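Local coordinates for penicillin-binding protein (Bacillus halodurans, PDB 3TG9) that probably binds penicillin-type beta-lactams and peptidoglycan peptides, as a member of the serine beta-lactamase and penicillin-binding protein superfamily, perhaps at the membrane, at residues I43-H48 against K200-Y205; A230-E235 against V311-Q316; T9-W14 against F30-G35; E235-L240 against F298-Y303. All coordinates share one frame; numbering follows the deposited sequence.

Contact 1 (I43-H48 against K200-Y205); sequences IPNEHH and KTALGY
Asn-45 meets Ala-202 where two mostly irregular segments of the serine beta-lactamase/penicillin-binding protein fold run beside each other: residues 43-48, leading from strand 43-44 toward strand 51-52, and residues 200-205, ending at the start of strand 205-207. The carboxamide OD1 of Asn-45 rests 3.8 Å from Ala-202 CB, and a side chain no larger than a methyl lets the two backbones come this close, with the CA atoms of Asn-45 and Ala-202 7.2 Å apart. The amide nitrogen does the bonding: ND2 donates to Leu-34 O and Asn-315 OD1, so a buried asparagine ties this loop to its neighbours.

Next comes Glu-46, whose CG lies between the backbone N and the carbonyl carbon (chi1 67°). The chain then bends at chi2, and the carboxylate reaches Lys-200 as the two side chains cross at a slant. The contact is with the lysine's aliphatic part, OE2 of Glu-46 lying 3.4 Å from CD of Lys-200. The ammonium NZ is 5.7 Å from OE2, so no salt bridge forms. A long, flexible lysine suits this exposed border, where its methylenes can cover a neighbour while the ammonium can stay near solvent.

His-48 may help to orient the glutamate. Its ND1 gives a weak but fairly straight hydrogen bond of 3.3 Å to Glu-46 OE1 (163° at the hydrogen), with the oxygen in the plane of the imidazole at its edge. The lysine passes His-48 more loosely, its CD lying 4.5 Å from His-48 CB, and the carbonyl oxygens His-48 O and Lys-200 O are 3.8 Å apart.

Contact 2 (A230-E235 against V311-Q316); sequences AYVTAE and VVCANQ
Val-311 points its branched side chain at the backbone of Ala-234, with both methyls turned to the carbonyl oxygen: CG2 lies 3.6 Å and CG1 3.7 Å from Ala-234 O. With CG1 set trans to the valine's own backbone N (chi1 -178°), CG2 falls beside that N, and the fork faces the other segment. CG1 also packs against the alanine methyl, 4.1 Å from Ala-234 CB. A side chain as small as alanine lets the backbone of the first helical turn come this near the strand.

Two residues along, Cys-313 faces the same way. Its SG fills the angle between the helix start and the preceding strand, 4.4 Å from Ala-234 CA and 4.5 Å from the CG2 methyl of Val-232. All these groups are buried, and they meet where helix 234-245 begins against one face of this family's large antiparallel sheet. Strand alternation sends Val-312 to the opposite face, onto Ala-320 and Val-323 of helix 320-330. Thr-233 turns its side chain away from the strand and serves as N-cap, its OG1 bonded to Asp-236 N; a threonine hydroxyl suits this task, since the first turn of a helix leaves amides without intrahelical acceptors.

Contact 3 (T9-W14 against F30-G35); sequences TIMEDW and FIASLG
Leu-34 and Met-11 bury the most surface here, their side chains sliding past each other in opposite directions. From the strand, Leu-34 sends CD2 against the helix backbone, 3.5 Å from Met-11 O and 3.8 Å from Glu-12 N. From the helix, Met-11 reaches across to the strand, and its terminal CE lies 3.9 Å from Leu-34 CB. The bend at chi3 (69°) folds that methyl back toward the leucine instead of letting the chain run straight on.

The third participant, Ala-32, lies two residues earlier on the same face of the strand. Met-11 SD sits 3.4 Å from its carbonyl O and 4.5 Å from its CB. An unbranched, pliable methionine suits this interface, since it can span from a helix to a strand while a methyl-sized alanine admits the bulky sulfur.

The axes of helix 9-13 and strand 30-34 run in nearly the same direction, 26° apart, and approach to 8.7 Å. Strand 30-34 is an edge strand of the large antiparallel sheet within this chain and pairs with strand 18-24, on which Met-11 also rests through Ala-20. The N-terminal helix lies against this end of the sheet, and its Ile-10 packs on Val-323 and Ala-326 of the last modelled helix, 320-330.

Contact 4 (E235-L240 against F298-Y303); sequences EDMMKL and FHSAFY
Met-237 reaches Phe-298 at the rim of the ring, giving a Met-aromatic contact: SD is 5.3 Å from the ring centroid and 79° off the ring normal. The apolar part of the same meeting is made by Met-237 CG, in the ring plane and 3.9 Å from Phe-298 CZ. CG continues directly away from the methionine's backbone N (chi1 -171°), carrying the chain out from the helix, and the bend at chi2 (63°) turns the sulfur along the ring's rim, SD lying 3.9 Å from Phe-298 CZ. A flexible thioether suits such a buried place, for it can fit an aromatic edge without needing a polar partner.

The contact fastens helix 234-245 to one face of the central antiparallel sheet; His-299 and Ala-301 turn to helix 320-330 on the other face. Phe-298 also comes close to Ser-55, Lys-58 and Tyr-152, which fit an SxxK pattern and would probably form the active site as in relatives.

Of polar groups, Ser-300 alone meets the helix segment. Its OG is 3.5 Å from Met-237 CG, a packing contact only, while its hydroxyl is hydrogen-bonded to Val-310 O and Trp-241 NE1. Serine, small and able both to donate and to accept, can thus be buried with its hydroxyl satisfied.

Three of the four contacts reach the large antiparallel sheet. Along the chain the order is contact 3, contact 1, contact 2, with contact 4 inside the span that contact 2 bridges. Contact 3 covers the edge strand 30-34; contacts 2 and 4 lie farther in, on the neighbouring strands 308-314 and 296-303, share helix 234-245 and Glu-235, and have centres 9 Å apart. Contact 1 lies mainly in loops, its centre 9 Å from that of contact 2 and 14 Å from that of contact 3; backbone hydrogen bonds tie Tyr-205 to Asn-315 and Asn-45 to Gly-35. Helices 7-13 and 234-245 thus pack on strands of one sheet, while the loops of contact 1 join its end.

Contact 1 (I43-H48 against K200-Y205)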
loop_
_atom_site.group_PDB
_atom_site.type_symbol
_atom_site.label_atom_id
_atom_site.label_comp_id
_atom_site.label_asym_id
_atom_site.label_seq_id
_atom_site.Cartn_x
_atom_site.Cartn_y
_atom_site.Cartn_z
ATOM N N ILE B 43 6.555 10.266 12.639
ATOM C CA ILE B 43 7.978 9.985 12.539
ATOM C C ILE B 43 8.608 11.049 11.649
ATOM O O ILE B 43 8.337 11.102 10.450
ATOM C CB ILE B 43 8.262 8.589 11.971
ATOM C CG1 ILE B 43 7.564 7.518 12.818
ATOM C CG2 ILE B 43 9.774 8.347 11.903
ATOM C CD1 ILE B 43 7.837 6.092 12.360
ATOM N N PRO B 44 9.433 11.916 12.242
ATOM C CA PRO B 44 10.030 13.025 11.490
ATOM C C PRO B 44 10.992 12.502 10.444
ATOM O O PRO B 44 11.629 11.465 10.664
ATOM C CB PRO B 44 10.833 13.795 12.558
ATOM C CG PRO B 44 10.348 13.255 13.900
ATOM C CD PRO B 44 9.926 11.844 13.629
ATOM N N ASN B 45 11.102 13.209 9.325
ATOM C CA ASN B 45 12.202 12.971 8.407
ATOM C C ASN B 45 13.502 13.267 9.126
ATOM O O ASN B 45 13.625 14.306 9.785
ATOM C CB ASN B 45 12.078 13.880 7.190
ATOM C CG ASN B 45 11.061 13.379 6.202
ATOM O OD1 ASN B 45 11.079 12.214 5.821
ATOM N ND2 ASN B 45 10.162 14.257 5.778
ATOM N N GLU B 46 14.467 12.359 9.015
ATOM C CA GLU B 46 15.795 12.589 9.585
ATOM C C GLU B 46 16.897 12.396 8.533
ATOM O O GLU B 46 16.605 12.133 7.370
ATOM C CB GLU B 46 16.036 11.667 10.780
ATOM C CG GLU B 46 16.137 10.204 10.413
ATOM C CD GLU B 46 17.228 9.489 11.186
ATOM O OE1 GLU B 46 18.209 10.159 11.580
ATOM O OE2 GLU B 46 17.111 8.258 11.392
ATOM N N HIS B 47 18.161 12.515 8.934
ATOM C CA HIS B 47 19.262 12.411 7.976
ATOM C C HIS B 47 19.345 11.021 7.350
ATOM O O HIS B 47 19.755 10.875 6.204
ATOM C CB HIS B 47 20.615 12.783 8.617
ATOM C CG HIS B 47 20.692 14.199 9.111
ATOM N ND1 HIS B 47 21.858 14.758 9.587
ATOM C CD2 HIS B 47 19.749 15.167 9.194
ATOM C CE1 HIS B 47 21.626 16.007 9.955
ATOM N NE2 HIS B 47 20.354 16.283 9.723
ATOM N N HIS B 48 18.945 9.993 8.086
ATOM C CA HIS B 48 19.140 8.629 7.600
ATOM C C HIS B 48 17.875 8.016 7.007
ATOM O O HIS B 48 17.841 6.834 6.674
ATOM C CB HIS B 48 19.738 7.754 8.701
ATOM C CG HIS B 48 21.040 8.277 9.225
ATOM N ND1 HIS B 48 21.122 9.092 10.333
ATOM C CD2 HIS B 48 22.307 8.135 8.766
ATOM C CE1 HIS B 48 22.387 9.414 10.548
ATOM N NE2 HIS B 48 23.126 8.847 9.611
ATOM N N LYS B 200 13.127 3.302 8.712
ATOM C CA LYS B 200 13.793 4.525 8.281
ATOM C C LYS B 200 13.618 4.750 6.781
ATOM O O LYS B 200 14.576 5.010 6.045
ATOM C CB LYS B 200 15.264 4.514 8.704
ATOM C CG LYS B 200 15.435 4.655 10.229
ATOM C CD LYS B 200 16.877 4.925 10.669
ATOM C CE LYS B 200 17.581 3.656 11.166
ATOM N NZ LYS B 200 18.119 2.800 10.063
ATOM N N THR B 201 12.364 4.646 6.356
ATOM C CA THR B 201 11.966 4.863 4.979
ATOM C C THR B 201 10.755 5.774 4.991
ATOM O O THR B 201 9.815 5.553 5.739
ATOM C CB THR B 201 11.580 3.557 4.279
ATOM O OG1 THR B 201 12.618 2.587 4.468
ATOM C CG2 THR B 201 11.387 3.796 2.792
ATOM N N ALA B 202 10.784 6.816 4.176
ATOM C CA ALA B 202 9.689 7.765 4.168
ATOM C C ALA B 202 8.576 7.266 3.249
ATOM O O ALA B 202 8.849 6.637 2.219
ATOM C CB ALA B 202 10.191 9.148 3.725
ATOM N N LEU B 203 7.332 7.526 3.646
ATOM C CA LEU B 203 6.174 7.295 2.796
ATOM C C LEU B 203 6.011 8.509 1.888
ATOM O O LEU B 203 6.385 9.628 2.264
ATOM C CB LEU B 203 4.898 7.061 3.629
ATOM C CG LEU B 203 4.700 5.651 4.215
ATOM C CD1 LEU B 203 5.893 5.252 5.042
ATOM C CD2 LEU B 203 3.430 5.538 5.055
ATOM N N GLY B 204 5.464 8.285 0.696
ATOM C CA GLY B 204 5.289 9.345 -0.276
ATOM C C GLY B 204 3.889 9.904 -0.224
ATOM O O GLY B 204 2.920 9.168 -0.381
ATOM N N TYR B 205 3.773 11.202 0.023
ATOM C CA TYR B 205 2.461 11.800 0.211
ATOM C C TYR B 205 1.985 12.584 -1.008
ATOM O O TYR B 205 2.731 13.391 -1.598
ATOM C CB TYR B 205 2.431 12.642 1.491
ATOM C CG TYR B 205 2.607 11.786 2.727
ATOM C CD1 TYR B 205 1.505 11.227 3.370
ATOM C CD2 TYR B 205 3.871 11.498 3.223
ATOM C CE1 TYR B 205 1.657 10.425 4.492
ATOM C CE2 TYR B 205 4.036 10.691 4.342
ATOM C CZ TYR B 205 2.919 10.157 4.972
ATOM O OH TYR B 205 3.076 9.356 6.078
#

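Contact 2 (A230-E235 against V311-Q316)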
loop_
_atom_site.group_PDB
_atom_site.type_symbol
_atom_site.label_atom_id
_atom_site.label_comp_id
_atom_site.label_asym_id
_atom_site.label_seq_id
_atom_site.Cartn_x
_atom_site.Cartn_y
_atom_site.Cartn_z
ATOM N N ALA B 230 14.111 3.870 -7.126
ATOM C CA ALA B 230 15.041 3.384 -6.104
ATOM C C ALA B 230 15.029 4.297 -4.879
ATOM O O ALA B 230 14.562 5.438 -4.949
ATOM C CB ALA B 230 16.444 3.260 -6.658
ATOM N N TYR B 231 15.532 3.783 -3.756
ATOM C CA TYR B 231 15.578 4.535 -2.503
ATOM C C TYR B 231 17.021 4.798 -2.092
ATOM O O TYR B 231 17.872 3.929 -2.234
ATOM C CB TYR B 231 14.895 3.762 -1.377
ATOM C CG TYR B 231 13.373 3.657 -1.464
ATOM C CD1 TYR B 231 12.555 4.488 -0.703
ATOM C CD2 TYR B 231 12.760 2.715 -2.283
ATOM C CE1 TYR B 231 11.169 4.400 -0.762
ATOM C CE2 TYR B 231 11.351 2.612 -2.348
ATOM C CZ TYR B 231 10.570 3.457 -1.581
ATOM O OH TYR B 231 9.193 3.373 -1.617
ATOM N N VAL B 232 17.291 5.995 -1.584
ATOM C CA VAL B 232 18.589 6.298 -1.001
ATOM C C VAL B 232 18.380 7.282 0.128
ATOM O O VAL B 232 17.296 7.851 0.266
ATOM C CB VAL B 232 19.549 6.958 -2.022
ATOM C CG1 VAL B 232 19.770 6.055 -3.229
ATOM C CG2 VAL B 232 19.013 8.312 -2.446
ATOM N N THR B 233 19.424 7.468 0.935
ATOM C CA THR B 233 19.511 8.588 1.862
ATOM C C THR B 233 20.311 9.680 1.155
ATOM O O THR B 233 21.056 9.388 0.219
ATOM C CB THR B 233 20.284 8.202 3.130
ATOM O OG1 THR B 233 21.606 7.793 2.764
ATOM C CG2 THR B 233 19.587 7.060 3.873
ATOM N N ALA B 234 20.166 10.927 1.602
ATOM C CA ALA B 234 20.883 12.050 0.995
ATOM C C ALA B 234 22.376 11.774 0.898
ATOM O O ALA B 234 23.004 12.029 -0.139
ATOM C CB ALA B 234 20.635 13.334 1.784
ATOM N N GLU B 235 22.944 11.256 1.983
ATOM C CA GLU B 235 24.379 11.023 2.050
ATOM C C GLU B 235 24.842 9.833 1.208
ATOM O O GLU B 235 25.942 9.852 0.672
ATOM C CB GLU B 235 24.853 10.885 3.500
ATOM C CG GLU B 235 26.363 10.814 3.609
ATOM C CD GLU B 235 26.863 10.944 5.038
ATOM O OE1 GLU B 235 26.032 10.860 5.973
ATOM O OE2 GLU B 235 28.092 11.126 5.216
ATOM N N VAL B 311 22.129 17.403 -2.813
ATOM C CA VAL B 311 21.151 16.328 -2.868
ATOM C C VAL B 311 19.896 16.853 -2.216
ATOM O O VAL B 311 19.935 17.293 -1.073
ATOM C CB VAL B 311 21.618 15.074 -2.107
ATOM C CG1 VAL B 311 20.591 13.972 -2.233
ATOM C CG2 VAL B 311 22.975 14.602 -2.619
ATOM N N VAL B 312 18.790 16.846 -2.943
ATOM C CA VAL B 312 17.505 17.179 -2.340
ATOM C C VAL B 312 16.526 16.017 -2.498
ATOM O O VAL B 312 16.089 15.712 -3.606
ATOM C CB VAL B 312 16.916 18.478 -2.929
ATOM C CG1 VAL B 312 15.657 18.870 -2.192
ATOM C CG2 VAL B 312 17.946 19.610 -2.852
ATOM N N CYS B 313 16.214 15.354 -1.384
ATOM C CA CYS B 313 15.219 14.284 -1.364
ATOM C C CYS B 313 13.947 14.799 -0.700
ATOM O O CYS B 313 14.012 15.489 0.311
ATOM C CB CYS B 313 15.750 13.070 -0.607
ATOM S SG CYS B 313 17.153 12.231 -1.364
ATOM N N ALA B 314 12.791 14.493 -1.276
ATOM C CA ALA B 314 11.528 14.888 -0.658
ATOM C C ALA B 314 10.452 13.817 -0.806
ATOM O O ALA B 314 10.332 13.201 -1.868
ATOM C CB ALA B 314 11.043 16.200 -1.227
ATOM N N ASN B 315 9.677 13.607 0.262
ATOM C CA ASN B 315 8.530 12.698 0.214
ATOM C C ASN B 315 7.226 13.453 -0.007
ATOM O O ASN B 315 6.208 13.147 0.599
ATOM C CB ASN B 315 8.468 11.752 1.437
ATOM C CG ASN B 315 8.109 12.466 2.747
ATOM O OD1 ASN B 315 8.588 13.575 3.024
ATOM N ND2 ASN B 315 7.275 11.811 3.575
ATOM N N GLN B 316 7.292 14.464 -0.868
ATOM C CA GLN B 316 6.111 15.151 -1.382
ATOM C C GLN B 316 6.296 15.356 -2.882
ATOM O O GLN B 316 7.381 15.117 -3.424
ATOM C CB GLN B 316 5.908 16.495 -0.692
ATOM C CG GLN B 316 7.013 17.493 -0.979
ATOM C CD GLN B 316 6.823 18.806 -0.238
ATOM O OE1 GLN B 316 7.085 18.903 0.961
ATOM N NE2 GLN B 316 6.379 19.834 -0.961
#

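Contact 3 (T9-W14 against F30-G35)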
loop_
_atom_site.group_PDB
_atom_site.type_symbol
_atom_site.label_atom_id
_atom_site.label_comp_id
_atom_site.label_asym_id
_atom_site.label_seq_id
_atom_site.Cartn_x
_atom_site.Cartn_y
_atom_site.Cartn_z
ATOM N N THR B 9 16.808 26.775 6.940
ATOM C CA THR B 9 16.044 27.964 6.605
ATOM C C THR B 9 15.482 27.842 5.202
ATOM O O THR B 9 14.343 28.237 4.933
ATOM C CB THR B 9 16.925 29.218 6.665
ATOM O OG1 THR B 9 17.587 29.278 7.935
ATOM C CG2 THR B 9 16.083 30.464 6.466
ATOM N N ILE B 10 16.295 27.296 4.306
ATOM C CA ILE B 10 15.876 27.105 2.924
ATOM C C ILE B 10 14.647 26.199 2.862
ATOM O O ILE B 10 13.635 26.534 2.237
ATOM C CB ILE B 10 17.019 26.522 2.066
ATOM C CG1 ILE B 10 18.113 27.576 1.848
ATOM C CG2 ILE B 10 16.484 26.030 0.728
ATOM C CD1 ILE B 10 19.461 27.003 1.423
ATOM N N MET B 11 14.734 25.057 3.528
ATOM C CA MET B 11 13.635 24.092 3.531
ATOM C C MET B 11 12.392 24.600 4.257
ATOM O O MET B 11 11.261 24.344 3.831
ATOM C CB MET B 11 14.110 22.749 4.082
ATOM C CG MET B 11 14.975 22.026 3.069
ATOM S SD MET B 11 15.643 20.474 3.627
ATOM C CE MET B 11 14.132 19.492 3.695
ATOM N N GLU B 12 12.617 25.344 5.334
ATOM C CA GLU B 12 11.531 25.937 6.101
ATOM C C GLU B 12 10.785 26.950 5.253
ATOM O O GLU B 12 9.557 27.012 5.277
ATOM C CB GLU B 12 12.085 26.608 7.358
ATOM C CG GLU B 12 11.127 26.614 8.539
ATOM C CD GLU B 12 11.843 26.353 9.858
ATOM O OE1 GLU B 12 13.095 26.316 9.854
ATOM O OE2 GLU B 12 11.159 26.177 10.894
ATOM N N ASP B 13 11.540 27.738 4.491
ATOM C CA ASP B 13 10.960 28.782 3.658
ATOM C C ASP B 13 10.181 28.199 2.485
ATOM O O ASP B 13 9.151 28.743 2.070
ATOM C CB ASP B 13 12.054 29.731 3.160
ATOM C CG ASP B 13 12.639 30.583 4.277
ATOM O OD1 ASP B 13 11.865 31.038 5.151
ATOM O OD2 ASP B 13 13.870 30.800 4.283
ATOM N N TRP B 14 10.673 27.089 1.954
ATOM C CA TRP B 14 9.992 26.433 0.846
ATOM C C TRP B 14 9.049 25.334 1.325
ATOM O O TRP B 14 8.425 24.646 0.514
ATOM C CB TRP B 14 11.009 25.885 -0.155
ATOM C CG TRP B 14 11.741 26.969 -0.873
ATOM C CD1 TRP B 14 13.004 27.425 -0.613
ATOM C CD2 TRP B 14 11.246 27.759 -1.963
ATOM N NE1 TRP B 14 13.328 28.440 -1.484
ATOM C CE2 TRP B 14 12.266 28.662 -2.321
ATOM C CE3 TRP B 14 10.040 27.780 -2.674
ATOM C CZ2 TRP B 14 12.119 29.579 -3.357
ATOM C CZ3 TRP B 14 9.895 28.693 -3.705
ATOM C CH2 TRP B 14 10.929 29.579 -4.037
ATOM N N PHE B 30 26.697 19.865 4.829
ATOM C CA PHE B 30 25.590 20.360 5.631
ATOM C C PHE B 30 24.394 19.461 5.305
ATOM O O PHE B 30 24.044 19.285 4.134
ATOM C CB PHE B 30 25.237 21.803 5.264
ATOM C CG PHE B 30 26.244 22.828 5.719
ATOM C CD1 PHE B 30 25.858 23.872 6.554
ATOM C CD2 PHE B 30 27.561 22.773 5.289
ATOM C CE1 PHE B 30 26.771 24.833 6.961
ATOM C CE2 PHE B 30 28.482 23.728 5.698
ATOM C CZ PHE B 30 28.083 24.760 6.537
ATOM N N ILE B 31 23.771 18.884 6.327
ATOM C CA ILE B 31 22.615 18.026 6.110
ATOM C C ILE B 31 21.432 18.512 6.925
ATOM O O ILE B 31 21.574 18.822 8.106
ATOM C CB ILE B 31 22.917 16.575 6.482
ATOM C CG1 ILE B 31 24.237 16.137 5.848
ATOM C CG2 ILE B 31 21.754 15.667 6.068
ATOM C CD1 ILE B 31 24.498 14.655 5.937
ATOM N N ALA B 32 20.263 18.581 6.299
ATOM C CA ALA B 32 19.091 19.113 6.978
ATOM C C ALA B 32 17.801 18.363 6.635
ATOM O O ALA B 32 17.452 18.192 5.457
ATOM C CB ALA B 32 18.939 20.597 6.680
ATOM N N SER B 33 17.084 17.930 7.668
ATOM C CA SER B 33 15.808 17.261 7.462
ATOM C C SER B 33 14.643 18.106 7.966
ATOM O O SER B 33 14.786 18.851 8.937
ATOM C CB SER B 33 15.820 15.896 8.133
ATOM O OG SER B 33 16.851 15.091 7.591
ATOM N N LEU B 34 13.499 17.999 7.291
ATOM C CA LEU B 34 12.277 18.674 7.719
ATOM C C LEU B 34 11.043 17.816 7.408
ATOM O O LEU B 34 11.113 16.878 6.613
ATOM C CB LEU B 34 12.156 20.047 7.052
ATOM C CG LEU B 34 11.092 21.020 7.565
ATOM C CD1 LEU B 34 11.419 21.501 8.975
ATOM C CD2 LEU B 34 10.965 22.200 6.613
ATOM N N GLY B 35 9.917 18.135 8.040
ATOM C CA GLY B 35 8.673 17.433 7.782
ATOM C C GLY B 35 8.675 16.008 8.307
ATOM O O GLY B 35 9.610 15.589 8.995
#

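Contact 4 (E235-L240 against F298-Y303)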
loop_
_atom_site.group_PDB
_atom_site.type_symbol
_atom_site.label_atom_id
_atom_site.label_comp_id
_atom_site.label_asym_id
_atom_site.label_seq_id
_atom_site.Cartn_x
_atom_site.Cartn_y
_atom_site.Cartn_z
ATOM N N GLU B 235 22.944 11.256 1.983
ATOM C CA GLU B 235 24.379 11.023 2.050
ATOM C C GLU B 235 24.842 9.833 1.208
ATOM O O GLU B 235 25.942 9.852 0.672
ATOM C CB GLU B 235 24.853 10.885 3.500
ATOM C CG GLU B 235 26.363 10.814 3.609
ATOM C CD GLU B 235 26.863 10.944 5.038
ATOM O OE1 GLU B 235 26.032 10.860 5.973
ATOM O OE2 GLU B 235 28.092 11.126 5.216
ATOM N N ASP B 236 24.018 8.798 1.085
ATOM C CA ASP B 236 24.305 7.757 0.102
ATOM C C ASP B 236 24.290 8.331 -1.339
ATOM O O ASP B 236 24.997 7.839 -2.213
ATOM C CB ASP B 236 23.320 6.586 0.222
ATOM C CG ASP B 236 23.819 5.482 1.153
ATOM O OD1 ASP B 236 24.801 5.710 1.895
ATOM O OD2 ASP B 236 23.236 4.376 1.132
ATOM N N MET B 237 23.479 9.353 -1.597
ATOM C CA MET B 237 23.508 9.964 -2.930
ATOM C C MET B 237 24.793 10.768 -3.073
ATOM O O MET B 237 25.436 10.755 -4.123
ATOM C CB MET B 237 22.294 10.853 -3.207
ATOM C CG MET B 237 22.224 11.318 -4.675
ATOM S SD MET B 237 22.014 9.913 -5.799
ATOM C CE MET B 237 22.589 10.590 -7.369
ATOM N N MET B 238 25.175 11.451 -2.004
ATOM C CA MET B 238 26.464 12.128 -1.978
ATOM C C MET B 238 27.582 11.127 -2.263
ATOM O O MET B 238 28.448 11.369 -3.089
ATOM C CB MET B 238 26.688 12.783 -0.620
ATOM C CG MET B 238 28.016 13.527 -0.508
ATOM S SD MET B 238 28.525 13.727 1.198
ATOM C CE MET B 238 29.341 12.157 1.479
ATOM N N LYS B 239 27.566 9.996 -1.576
ATOM C CA LYS B 239 28.590 8.978 -1.795
ATOM C C LYS B 239 28.578 8.463 -3.225
ATOM O O LYS B 239 29.605 8.013 -3.730
ATOM C CB LYS B 239 28.408 7.792 -0.842
ATOM C CG LYS B 239 28.667 8.102 0.626
ATOM C CD LYS B 239 28.581 6.828 1.467
ATOM C CE LYS B 239 28.454 7.140 2.952
ATOM N NZ LYS B 239 29.333 8.281 3.362
ATOM N N LEU B 240 27.413 8.486 -3.869
ATOM C CA LEU B 240 27.331 7.969 -5.229
ATOM C C LEU B 240 28.058 8.883 -6.224
ATOM O O LEU B 240 28.765 8.410 -7.117
ATOM C CB LEU B 240 25.879 7.732 -5.667
ATOM C CG LEU B 240 25.883 7.296 -7.138
ATOM C CD1 LEU B 240 25.068 6.073 -7.424
ATOM C CD2 LEU B 240 25.528 8.461 -8.071
ATOM N N PHE B 298 12.922 14.931 -6.388
ATOM C CA PHE B 298 14.331 14.665 -6.169
ATOM C C PHE B 298 15.167 15.488 -7.145
ATOM O O PHE B 298 14.877 15.518 -8.332
ATOM C CB PHE B 298 14.595 13.178 -6.398
ATOM C CG PHE B 298 16.047 12.779 -6.309
ATOM C CD1 PHE B 298 16.706 12.752 -5.084
ATOM C CD2 PHE B 298 16.748 12.406 -7.451
ATOM C CE1 PHE B 298 18.028 12.355 -4.992
ATOM C CE2 PHE B 298 18.062 12.005 -7.366
ATOM C CZ PHE B 298 18.708 11.987 -6.133
ATOM N N HIS B 299 16.187 16.161 -6.630
ATOM C CA HIS B 299 17.168 16.841 -7.476
ATOM C C HIS B 299 18.522 16.625 -6.865
ATOM O O HIS B 299 18.690 16.781 -5.661
ATOM C CB HIS B 299 16.904 18.344 -7.569
ATOM C CG HIS B 299 15.935 18.720 -8.640
ATOM N ND1 HIS B 299 14.605 18.970 -8.391
ATOM C CD2 HIS B 299 16.104 18.886 -9.975
ATOM C CE1 HIS B 299 13.991 19.267 -9.521
ATOM N NE2 HIS B 299 14.881 19.225 -10.498
ATOM N N SER B 300 19.491 16.257 -7.689
ATOM C CA SER B 300 20.845 16.083 -7.194
ATOM C C SER B 300 21.847 16.442 -8.283
ATOM O O SER B 300 21.583 16.237 -9.468
ATOM C CB SER B 300 21.054 14.651 -6.713
ATOM O OG SER B 300 22.170 14.566 -5.854
ATOM N N ALA B 301 23.000 16.973 -7.875
ATOM C CA ALA B 301 23.958 17.499 -8.830
ATOM C C ALA B 301 25.386 17.482 -8.316
ATOM O O ALA B 301 25.631 17.532 -7.111
ATOM C CB ALA B 301 23.567 18.912 -9.232
ATOM N N PHE B 302 26.323 17.406 -9.252
ATOM C CA PHE B 302 27.737 17.557 -8.959
ATOM C C PHE B 302 28.255 18.760 -9.746
ATOM O O PHE B 302 28.118 18.823 -10.968
ATOM C CB PHE B 302 28.502 16.301 -9.357
ATOM C CG PHE B 302 29.980 16.389 -9.111
ATOM C CD1 PHE B 302 30.838 16.807 -10.112
ATOM C CD2 PHE B 302 30.514 16.048 -7.877
ATOM C CE1 PHE B 302 32.207 16.890 -9.885
ATOM C CE2 PHE B 302 31.883 16.127 -7.644
ATOM C CZ PHE B 302 32.727 16.550 -8.645
ATOM N N TYR B 303 28.839 19.717 -9.038
ATOM C CA TYR B 303 29.333 20.931 -9.657
ATOM C C TYR B 303 30.850 20.865 -9.810
ATOM O O TYR B 303 31.577 21.081 -8.849
ATOM C CB TYR B 303 28.917 22.140 -8.819
ATOM C CG TYR B 303 27.430 22.188 -8.547
ATOM C CD1 TYR B 303 26.577 22.921 -9.354
ATOM C CD2 TYR B 303 26.877 21.490 -7.486
ATOM C CE1 TYR B 303 25.213 22.967 -9.106
ATOM C CE2 TYR B 303 25.511 21.525 -7.237
ATOM C CZ TYR B 303 24.689 22.266 -8.047
ATOM O OH TYR B 303 23.331 22.296 -7.797
#